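Local coordinates for N-terminal acetyltransferase-like protein (Chaetomium thermophilum, PDB 5NNP), which is probably the helical-repeat auxiliary subunit of an N-terminal acetyltransferase A complex, which transfers acetyl groups to protein N-termini, at residues R509-F514 with N565-M570; R558-A563 with M659-Y664; D674-G679 with L693-A698. All blocks are in the same frame, centred on the assembly; numbering follows the deposited sequence.

Contact 1 (R509-F514 with N565-M570); sequences RYHTVF and NLYLSM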
loop_
_atom_site.group_PDB
_atom_site.type_symbol
_atom_site.label_atom_id
_atom_site.label_comp_id
_atom_site.label_asym_id
_atom_site.label_seq_id
_atom_site.Cartn_x
_atom_site.Cartn_y
_atom_site.Cartn_z
ATOM N N ARG A 509 -5.333 -19.419 -7.668
ATOM C CA ARG A 509 -4.711 -18.098 -7.817
ATOM C C ARG A 509 -5.427 -17.028 -6.998
ATOM O O ARG A 509 -4.785 -16.287 -6.244
ATOM C CB ARG A 509 -4.682 -17.680 -9.285
ATOM C CG ARG A 509 -3.929 -18.645 -10.173
ATOM C CD ARG A 509 -2.437 -18.612 -9.850
ATOM N NE ARG A 509 -1.712 -19.534 -10.711
ATOM C CZ ARG A 509 -1.468 -20.805 -10.411
ATOM N NH1 ARG A 509 -1.879 -21.308 -9.263
ATOM N NH2 ARG A 509 -0.812 -21.578 -11.267
ATOM N N TYR A 510 -6.749 -16.935 -7.163
ATOM C CA TYR A 510 -7.543 -15.963 -6.411
ATOM C C TYR A 510 -7.351 -16.167 -4.896
ATOM O O TYR A 510 -7.173 -15.200 -4.139
ATOM C CB TYR A 510 -9.029 -16.051 -6.787
ATOM C CG TYR A 510 -9.291 -15.881 -8.273
ATOM C CD1 TYR A 510 -8.490 -15.045 -9.044
ATOM C CD2 TYR A 510 -10.324 -16.571 -8.912
ATOM C CE1 TYR A 510 -8.708 -14.884 -10.397
ATOM C CE2 TYR A 510 -10.551 -16.418 -10.270
ATOM C CZ TYR A 510 -9.740 -15.570 -11.011
ATOM O OH TYR A 510 -9.950 -15.409 -12.371
ATOM N N HIS A 511 -7.356 -17.424 -4.459
ATOM C CA HIS A 511 -7.084 -17.708 -3.056
ATOM C C HIS A 511 -5.684 -17.245 -2.635
ATOM O O HIS A 511 -5.491 -16.782 -1.511
ATOM C CB HIS A 511 -7.265 -19.195 -2.763
ATOM C CG HIS A 511 -8.682 -19.572 -2.480
ATOM N ND1 HIS A 511 -9.132 -19.872 -1.214
ATOM C CD2 HIS A 511 -9.756 -19.671 -3.298
ATOM C CE1 HIS A 511 -10.421 -20.153 -1.265
ATOM N NE2 HIS A 511 -10.823 -20.036 -2.518
ATOM N N THR A 512 -4.713 -17.354 -3.532
ATOM C CA THR A 512 -3.363 -16.919 -3.202
ATOM C C THR A 512 -3.275 -15.404 -2.978
ATOM O O THR A 512 -2.602 -14.951 -2.052
ATOM C CB THR A 512 -2.373 -17.363 -4.290
ATOM O OG1 THR A 512 -2.294 -18.787 -4.265
ATOM C CG2 THR A 512 -0.981 -16.797 -4.058
ATOM N N VAL A 513 -3.953 -14.627 -3.817
ATOM C CA VAL A 513 -4.035 -13.183 -3.622
ATOM C C VAL A 513 -4.743 -12.828 -2.297
ATOM O O VAL A 513 -4.392 -11.872 -1.620
ATOM C CB VAL A 513 -4.771 -12.528 -4.795
ATOM C CG1 VAL A 513 -5.123 -11.087 -4.497
ATOM C CG2 VAL A 513 -3.934 -12.644 -6.056
ATOM N N PHE A 514 -5.744 -13.611 -1.937
ATOM C CA PHE A 514 -6.438 -13.427 -0.676
ATOM C C PHE A 514 -5.460 -13.620 0.507
ATOM O O PHE A 514 -5.454 -12.835 1.456
ATOM C CB PHE A 514 -7.621 -14.406 -0.607
ATOM C CG PHE A 514 -8.474 -14.255 0.607
ATOM C CD1 PHE A 514 -8.148 -14.922 1.789
ATOM C CD2 PHE A 514 -9.620 -13.464 0.572
ATOM C CE1 PHE A 514 -8.948 -14.800 2.921
ATOM C CE2 PHE A 514 -10.432 -13.329 1.710
ATOM C CZ PHE A 514 -10.092 -13.991 2.885
ATOM N N ASN A 565 -17.493 -14.125 -8.654
ATOM C CA ASN A 565 -18.088 -14.448 -9.945
ATOM C C ASN A 565 -17.889 -15.911 -10.376
ATOM O O ASN A 565 -18.781 -16.514 -10.982
ATOM C CB ASN A 565 -17.527 -13.515 -11.019
ATOM C CG ASN A 565 -18.152 -12.137 -10.969
ATOM O OD1 ASN A 565 -19.278 -11.962 -10.484
ATOM N ND2 ASN A 565 -17.431 -11.148 -11.480
ATOM N N LEU A 566 -16.732 -16.483 -10.060
ATOM C CA LEU A 566 -16.439 -17.860 -10.436
ATOM C C LEU A 566 -17.196 -18.859 -9.558
ATOM O O LEU A 566 -17.589 -19.927 -10.034
ATOM C CB LEU A 566 -14.934 -18.125 -10.368
ATOM C CG LEU A 566 -14.431 -19.524 -10.739
ATOM C CD1 LEU A 566 -14.992 -19.989 -12.089
ATOM C CD2 LEU A 566 -12.894 -19.572 -10.732
ATOM N N TYR A 567 -17.411 -18.520 -8.287
ATOM C CA TYR A 567 -18.220 -19.377 -7.409
ATOM C C TYR A 567 -19.698 -19.334 -7.816
ATOM O O TYR A 567 -20.391 -20.352 -7.782
ATOM C CB TYR A 567 -18.073 -18.974 -5.934
ATOM C CG TYR A 567 -16.822 -19.496 -5.244
ATOM C CD1 TYR A 567 -16.545 -20.857 -5.201
ATOM C CD2 TYR A 567 -15.930 -18.627 -4.618
ATOM C CE1 TYR A 567 -15.415 -21.340 -4.570
ATOM C CE2 TYR A 567 -14.790 -19.104 -3.986
ATOM C CZ TYR A 567 -14.542 -20.460 -3.962
ATOM O OH TYR A 567 -13.417 -20.938 -3.327
ATOM N N LEU A 568 -20.171 -18.143 -8.180
ATOM C CA LEU A 568 -21.515 -17.958 -8.703
ATOM C C LEU A 568 -21.745 -18.829 -9.937
ATOM O O LEU A 568 -22.799 -19.468 -10.095
ATOM C CB LEU A 568 -21.744 -16.494 -9.057
ATOM C CG LEU A 568 -22.261 -15.600 -7.941
ATOM C CD1 LEU A 568 -22.206 -14.130 -8.362
ATOM C CD2 LEU A 568 -23.675 -16.031 -7.557
ATOM N N SER A 569 -20.747 -18.832 -10.814
ATOM C CA SER A 569 -20.784 -19.659 -12.008
ATOM C C SER A 569 -20.837 -21.134 -11.631
ATOM O O SER A 569 -21.660 -21.884 -12.155
ATOM C CB SER A 569 -19.571 -19.374 -12.889
ATOM O OG SER A 569 -19.306 -20.462 -13.755
ATOM N N MET A 570 -19.959 -21.544 -10.715
ATOM C CA MET A 570 -19.935 -22.926 -10.240
ATOM C C MET A 570 -21.253 -23.333 -9.595
ATOM O O MET A 570 -21.639 -24.498 -9.654
ATOM C CB MET A 570 -18.792 -23.141 -9.246
ATOM C CG MET A 570 -17.407 -23.003 -9.841
ATOM S SD MET A 570 -16.152 -22.853 -8.546
ATOM C CE MET A 570 -16.317 -24.436 -7.713
#

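Contact 2 (R558-A563 with M659-Y664); sequences RAALDA and MKFLNY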
loop_
_atom_site.group_PDB
_atom_site.type_symbol
_atom_site.label_atom_id
_atom_site.label_comp_id
_atom_site.label_asym_id
_atom_site.label_seq_id
_atom_site.Cartn_x
_atom_site.Cartn_y
_atom_site.Cartn_z
ATOM N N ARG A 558 -10.075 -6.707 -7.231
ATOM C CA ARG A 558 -10.131 -7.380 -8.530
ATOM C C ARG A 558 -10.151 -8.910 -8.401
ATOM O O ARG A 558 -11.083 -9.574 -8.861
ATOM C CB ARG A 558 -8.958 -6.938 -9.404
ATOM C CG ARG A 558 -9.041 -7.466 -10.827
ATOM C CD ARG A 558 -7.980 -6.859 -11.720
ATOM N NE ARG A 558 -7.819 -7.630 -12.946
ATOM C CZ ARG A 558 -6.798 -7.498 -13.791
ATOM N NH1 ARG A 558 -5.836 -6.624 -13.540
ATOM N NH2 ARG A 558 -6.736 -8.254 -14.876
ATOM N N ALA A 559 -9.121 -9.463 -7.767
ATOM C CA ALA A 559 -9.053 -10.899 -7.559
ATOM C C ALA A 559 -10.258 -11.385 -6.777
ATOM O O ALA A 559 -10.748 -12.480 -7.029
ATOM C CB ALA A 559 -7.769 -11.282 -6.836
ATOM N N ALA A 560 -10.731 -10.583 -5.825
ATOM C CA ALA A 560 -11.849 -11.006 -4.984
ATOM C C ALA A 560 -13.159 -11.031 -5.761
ATOM O O ALA A 560 -13.986 -11.926 -5.577
ATOM C CB ALA A 560 -11.982 -10.105 -3.770
ATOM N N LEU A 561 -13.356 -10.056 -6.637
ATOM C CA LEU A 561 -14.565 -10.063 -7.446
ATOM C C LEU A 561 -14.514 -11.204 -8.469
ATOM O O LEU A 561 -15.546 -11.746 -8.842
ATOM C CB LEU A 561 -14.766 -8.719 -8.136
ATOM C CG LEU A 561 -15.980 -8.622 -9.059
ATOM C CD1 LEU A 561 -17.294 -8.966 -8.356
ATOM C CD2 LEU A 561 -16.048 -7.229 -9.626
ATOM N N ASP A 562 -13.312 -11.578 -8.907
ATOM C CA ASP A 562 -13.157 -12.752 -9.769
ATOM C C ASP A 562 -13.631 -14.018 -9.052
ATOM O O ASP A 562 -14.481 -14.739 -9.560
ATOM C CB ASP A 562 -11.703 -12.946 -10.224
ATOM C CG ASP A 562 -11.195 -11.819 -11.119
ATOM O OD1 ASP A 562 -11.989 -10.988 -11.612
ATOM O OD2 ASP A 562 -9.971 -11.768 -11.339
ATOM N N ALA A 563 -13.061 -14.294 -7.882
ATOM C CA ALA A 563 -13.497 -15.430 -7.057
ATOM C C ALA A 563 -15.029 -15.504 -6.908
ATOM O O ALA A 563 -15.625 -16.553 -7.113
ATOM C CB ALA A 563 -12.842 -15.370 -5.667
ATOM N N MET A 659 -18.108 -16.293 0.567
ATOM C CA MET A 659 -18.393 -15.308 1.612
ATOM C C MET A 659 -17.168 -14.550 2.147
ATOM O O MET A 659 -17.240 -13.340 2.347
ATOM C CB MET A 659 -19.117 -15.981 2.774
ATOM C CG MET A 659 -20.464 -16.560 2.382
ATOM S SD MET A 659 -21.382 -15.409 1.346
ATOM C CE MET A 659 -21.776 -14.075 2.480
ATOM N N LYS A 660 -16.049 -15.230 2.375
ATOM C CA LYS A 660 -14.877 -14.522 2.897
ATOM C C LYS A 660 -14.346 -13.482 1.895
ATOM O O LYS A 660 -13.848 -12.418 2.300
ATOM C CB LYS A 660 -13.766 -15.509 3.299
ATOM C CG LYS A 660 -13.030 -16.204 2.161
ATOM C CD LYS A 660 -11.753 -16.883 2.669
ATOM C CE LYS A 660 -10.892 -17.427 1.530
ATOM N NZ LYS A 660 -9.711 -18.217 1.998
ATOM N N PHE A 661 -14.470 -13.772 0.596
ATOM C CA PHE A 661 -14.121 -12.789 -0.427
ATOM C C PHE A 661 -15.110 -11.624 -0.458
ATOM O O PHE A 661 -14.720 -10.450 -0.495
ATOM C CB PHE A 661 -14.072 -13.434 -1.807
ATOM C CG PHE A 661 -13.021 -14.504 -1.957
ATOM C CD1 PHE A 661 -13.309 -15.827 -1.666
ATOM C CD2 PHE A 661 -11.755 -14.186 -2.426
ATOM C CE1 PHE A 661 -12.348 -16.813 -1.825
ATOM C CE2 PHE A 661 -10.791 -15.162 -2.587
ATOM C CZ PHE A 661 -11.084 -16.479 -2.289
ATOM N N LEU A 662 -16.396 -11.966 -0.448
ATOM C CA LEU A 662 -17.474 -10.998 -0.593
ATOM C C LEU A 662 -17.578 -10.035 0.595
ATOM O O LEU A 662 -17.738 -8.828 0.407
ATOM C CB LEU A 662 -18.799 -11.733 -0.785
ATOM C CG LEU A 662 -20.018 -10.828 -0.914
ATOM C CD1 LEU A 662 -19.883 -9.979 -2.170
ATOM C CD2 LEU A 662 -21.307 -11.652 -0.905
ATOM N N ASN A 663 -17.497 -10.574 1.809
ATOM C CA ASN A 663 -17.529 -9.767 3.030
ATOM C C ASN A 663 -16.558 -8.588 3.019
ATOM O O ASN A 663 -16.904 -7.473 3.413
ATOM C CB ASN A 663 -17.227 -10.630 4.257
ATOM C CG ASN A 663 -18.316 -11.650 4.555
ATOM O OD1 ASN A 663 -19.492 -11.475 4.202
ATOM N ND2 ASN A 663 -17.925 -12.725 5.226
ATOM N N TYR A 664 -15.334 -8.831 2.573
ATOM C CA TYR A 664 -14.360 -7.749 2.469
ATOM C C TYR A 664 -14.743 -6.782 1.374
ATOM O O TYR A 664 -14.492 -5.582 1.482
ATOM C CB TYR A 664 -12.967 -8.291 2.193
ATOM C CG TYR A 664 -12.289 -8.899 3.387
ATOM C CD1 TYR A 664 -12.539 -8.421 4.670
ATOM C CD2 TYR A 664 -11.384 -9.942 3.235
ATOM C CE1 TYR A 664 -11.908 -8.967 5.766
ATOM C CE2 TYR A 664 -10.755 -10.491 4.320
ATOM C CZ TYR A 664 -11.022 -9.996 5.586
ATOM O OH TYR A 664 -10.385 -10.528 6.670
#

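Contact 3 (D674-G679 with L693-A698); sequences DGQIAG and LRCLKA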
loop_
_atom_site.group_PDB
_atom_site.type_symbol
_atom_site.label_atom_id
_atom_site.label_comp_id
_atom_site.label_asym_id
_atom_site.label_seq_id
_atom_site.Cartn_x
_atom_site.Cartn_y
_atom_site.Cartn_z
ATOM N N ASP A 674 -20.076 -2.893 -8.806
ATOM C CA ASP A 674 -19.804 -4.250 -9.271
ATOM C C ASP A 674 -19.890 -5.229 -8.117
ATOM O O ASP A 674 -20.445 -6.326 -8.265
ATOM C CB ASP A 674 -18.425 -4.344 -9.928
ATOM C CG ASP A 674 -18.340 -3.585 -11.237
ATOM O OD1 ASP A 674 -19.377 -3.416 -11.909
ATOM O OD2 ASP A 674 -17.224 -3.157 -11.595
ATOM N N GLY A 675 -19.334 -4.814 -6.975
ATOM C CA GLY A 675 -19.402 -5.575 -5.742
ATOM C C GLY A 675 -20.825 -5.761 -5.245
ATOM O O GLY A 675 -21.208 -6.867 -4.877
ATOM N N GLN A 676 -21.610 -4.684 -5.248
ATOM C CA GLN A 676 -23.019 -4.724 -4.837
ATOM C C GLN A 676 -23.888 -5.610 -5.735
ATOM O O GLN A 676 -24.775 -6.336 -5.263
ATOM C CB GLN A 676 -23.592 -3.309 -4.806
ATOM C CG GLN A 676 -22.893 -2.407 -3.800
ATOM C CD GLN A 676 -23.090 -2.897 -2.386
ATOM O OE1 GLN A 676 -23.826 -3.857 -2.163
ATOM N NE2 GLN A 676 -22.440 -2.240 -1.418
ATOM N N ILE A 677 -23.633 -5.537 -7.034
ATOM C CA ILE A 677 -24.340 -6.370 -7.994
ATOM C C ILE A 677 -24.013 -7.842 -7.753
ATOM O O ILE A 677 -24.905 -8.698 -7.789
ATOM C CB ILE A 677 -23.987 -5.986 -9.441
ATOM C CG1 ILE A 677 -24.403 -4.542 -9.717
ATOM C CG2 ILE A 677 -24.661 -6.922 -10.420
ATOM C CD1 ILE A 677 -23.838 -3.977 -11.012
ATOM N N ALA A 678 -22.738 -8.126 -7.487
ATOM C CA ALA A 678 -22.289 -9.494 -7.245
ATOM C C ALA A 678 -22.813 -10.018 -5.915
ATOM O O ALA A 678 -23.182 -11.191 -5.806
ATOM C CB ALA A 678 -20.770 -9.581 -7.283
ATOM N N GLY A 679 -22.838 -9.149 -4.910
ATOM C CA GLY A 679 -23.425 -9.493 -3.632
ATOM C C GLY A 679 -24.889 -9.892 -3.778
ATOM O O GLY A 679 -25.344 -10.888 -3.200
ATOM N N LEU A 693 -31.473 -7.294 -0.565
ATOM C CA LEU A 693 -32.043 -5.958 -0.657
ATOM C C LEU A 693 -31.023 -4.891 -0.281
ATOM O O LEU A 693 -30.991 -3.803 -0.862
ATOM C CB LEU A 693 -33.264 -5.843 0.242
ATOM C CG LEU A 693 -33.966 -4.491 0.211
ATOM C CD1 LEU A 693 -34.356 -4.138 -1.214
ATOM C CD2 LEU A 693 -35.186 -4.524 1.111
ATOM N N ARG A 694 -30.188 -5.207 0.698
ATOM C CA ARG A 694 -29.212 -4.251 1.184
ATOM C C ARG A 694 -28.222 -3.905 0.089
ATOM O O ARG A 694 -27.928 -2.732 -0.141
ATOM C CB ARG A 694 -28.499 -4.811 2.395
ATOM C CG ARG A 694 -27.426 -3.931 2.975
ATOM C CD ARG A 694 -26.938 -4.604 4.231
ATOM N NE ARG A 694 -25.874 -3.885 4.911
ATOM C CZ ARG A 694 -24.606 -4.273 4.935
ATOM N NH1 ARG A 694 -24.222 -5.374 4.299
ATOM N NH2 ARG A 694 -23.721 -3.549 5.598
ATOM N N CYS A 695 -27.716 -4.942 -0.578
ATOM C CA CYS A 695 -26.900 -4.794 -1.776
ATOM C C CYS A 695 -27.605 -3.991 -2.854
ATOM O O CYS A 695 -27.030 -3.066 -3.423
ATOM C CB CYS A 695 -26.529 -6.160 -2.339
ATOM S SG CYS A 695 -25.312 -7.029 -1.372
ATOM N N LEU A 696 -28.847 -4.365 -3.143
ATOM C CA LEU A 696 -29.628 -3.690 -4.169
ATOM C C LEU A 696 -29.779 -2.200 -3.843
ATOM O O LEU A 696 -29.500 -1.359 -4.691
ATOM C CB LEU A 696 -30.995 -4.355 -4.328
ATOM C CG LEU A 696 -31.880 -3.891 -5.493
ATOM C CD1 LEU A 696 -31.234 -4.123 -6.870
ATOM C CD2 LEU A 696 -33.221 -4.584 -5.423
ATOM N N LYS A 697 -30.181 -1.872 -2.613
ATOM C CA LYS A 697 -30.326 -0.470 -2.204
ATOM C C LYS A 697 -29.003 0.296 -2.297
ATOM O O LYS A 697 -28.999 1.490 -2.574
ATOM C CB LYS A 697 -30.883 -0.360 -0.778
ATOM C CG LYS A 697 -32.307 -0.897 -0.613
ATOM C CD LYS A 697 -33.011 -0.358 0.642
ATOM C CE LYS A 697 -33.360 1.110 0.485
ATOM N NZ LYS A 697 -34.027 1.661 1.688
ATOM N N ALA A 698 -27.883 -0.383 -2.061
ATOM C CA ALA A 698 -26.569 0.255 -2.207
ATOM C C ALA A 698 -26.256 0.553 -3.679
ATOM O O ALA A 698 -25.966 1.692 -4.058
ATOM C CB ALA A 698 -25.474 -0.620 -1.595
#

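Contact 1 (R509-F514 with N565-M570)
His-511 and Tyr-567 make the polar half of this contact. The ring nitrogen NE2 of His-511 donates its hydrogen to the hydroxyl OH of Tyr-567 across 2.9 Å, and with an N-H...O angle of 165° the bond is nearly straight. The oxygen also lies close to the plane of the imidazole, 9° out of it, where an N-H of that ring naturally points. The hydroxyl thus meets the imidazole at its edge, and the two side chains cross at about a right angle. With its CG anti to the carbonyl carbon (chi1 -84°), His-511 reaches out from a flank of its helix, and Tyr-567 does likewise from the other helix. Two long side chains ending in polar groups suit this place because the backbones are well apart: even the nearest pair of CA atoms, those of Tyr-510 and Leu-566, stand 9.9 Å from each other.

The apolar half is of similar size but rests on one close pair of carbons. Methyl CD2 of Leu-566 lies at the edge of the Tyr-510 ring, near its plane and 4.0 Å from CE2. A tyrosine fits here because its ring supplies the carbon edge for this leucine while its hydroxyl, at the far end of the ring, hydrogen-bonds Gln-498.

Helix 503-523 and helix 554-572 are thereby joined within an all-helical, TPR-like array. Helix 487-499 borders the Tyr-510 and Leu-566 side through Glu-495 and Gln-498. Helix 654-668 closes the His-511 and Tyr-567 side, where Phe-661 meets the imidazole edge-to-face and Asp-657 and Ala-658 pack on Tyr-567.

Contact 2 (R558-A563 with M659-Y664)
The carbonyl oxygen of Phe-661, whose ring packs against Ala-560 and Ala-563, accepts a hydrogen bond from the hydroxyl of Tyr-556, one turn before Ala-560 on the same helix. Helix 554-572 and helix 654-668 thus gain a polar tie beside their apolar one. The arrangement is a close pairing of helices, consistent with an alpha-alpha superhelix of TPR type; here small residues of helix 554-572 receive a large side chain from helix 654-668.

Alanine is the right residue at both positions because it lets the backbones come together: the CA atoms of Ala-560 and Phe-661 are 5.4 Å apart. Spaced three residues from each other, the two alanines present a shallow surface along one side of their helix. With CG of Phe-661 anti to its carbonyl carbon (chi1 -63°), the ring leans along this surface toward Ala-563. At the earlier alanine the fit is looser. There CB of Ala-560 stands 4.3 Å from CD2 of Phe-661, and the Ala-560 carbonyl oxygen is 4.1 Å from the phenylalanine CB.

Phenylalanine suits the other side since a flat, wholly apolar ring can offer a broad face to a single methyl group and still meet other rings with its remaining surface. Phe-514 of helix 503-523 meets it with the ring planes at about 55°, and Tyr-567 and Val-564 touch it from helix 554-572. All three residues that carry the contact are buried.

The closest approach across the contact is a CH-pi interaction. CB of Ala-563 sits over the centre of the Phe-661 ring, 3.6 Å from the centroid and only 12° off the ring normal, with CD2 and CE2 its nearest ring carbons.

Contact 3 (D674-G679 with L693-A698)
Gln-676 lays one face of its amide against the methyl group of Ala-698, whose CB is 3.4 Å from both CD and NE2 of the glutamine. The methyl stands almost directly above CD, so the contact is of a flat group with a small round one. The glutamine chain is bent at its second torsion (chi2 -64°), which folds the amide along the neighbouring helix. Its oxygen OE1 then comes to rest 3.2 Å from CA of Cys-695, while NE2 hydrogen-bonds the carbonyl oxygen of Pro-670. That bond fixes which end of the amide faces which way, and it gives a buried polar group a partner. A glutamine is apt here, being long enough to spread over two residues of the opposite helix and still reach a backbone carbonyl.

Cys-695 packs against the backbone of the first helix as well. Its CB lies 3.4 Å from the backbone O of Gln-676. Its SG, beside OE1 of the glutamine, is 3.8 Å from the backbone atom C of Gly-679. At Gly-679 the backbone itself forms the surface, and a hydrogen in place of a CB lets the sulfur settle against it. The small Cys-695, Ala-698 and Gly-679 are consistent with the short separation of the backbones, 4.9 Å between CA of Gln-676 and CA of Cys-695. The axes of the two segments pass 8.2 Å apart at 152°, close to antiparallel.

Helix 673-685 and helix 689-702, consecutive in the chain, thus form a tight helical hairpin. Leu-666 of the preceding helix 654-668 touches both Gln-676 and Cys-695, helix 554-572 borders Asp-674 and Ala-678, and helix 707-723 lies against Ile-677 and Leu-696.

Contacts 1 and 2 interlock along the chain, while contact 3 follows both in the C-terminal part of the superhelix. Contacts 1 and 2, with centres about 7 Å apart, share helix 554-572, and they touch directly: NE2 of His-511 is 3.6 Å from CZ of Phe-661, and CG1 of Val-513 is 3.5 Å from CB of Ala-559. Contact 3 lies about 13 Å from contact 2, centre to centre, and about 18 Å from contact 1. Leu-561 bridges to it, with CD1 3.7 Å from CB of Ala-678. Beyond that, Arg-694 and Leu-693 pack on Ile-44 of another protein chain in the assembly, so contact 3 adjoins a subunit interface.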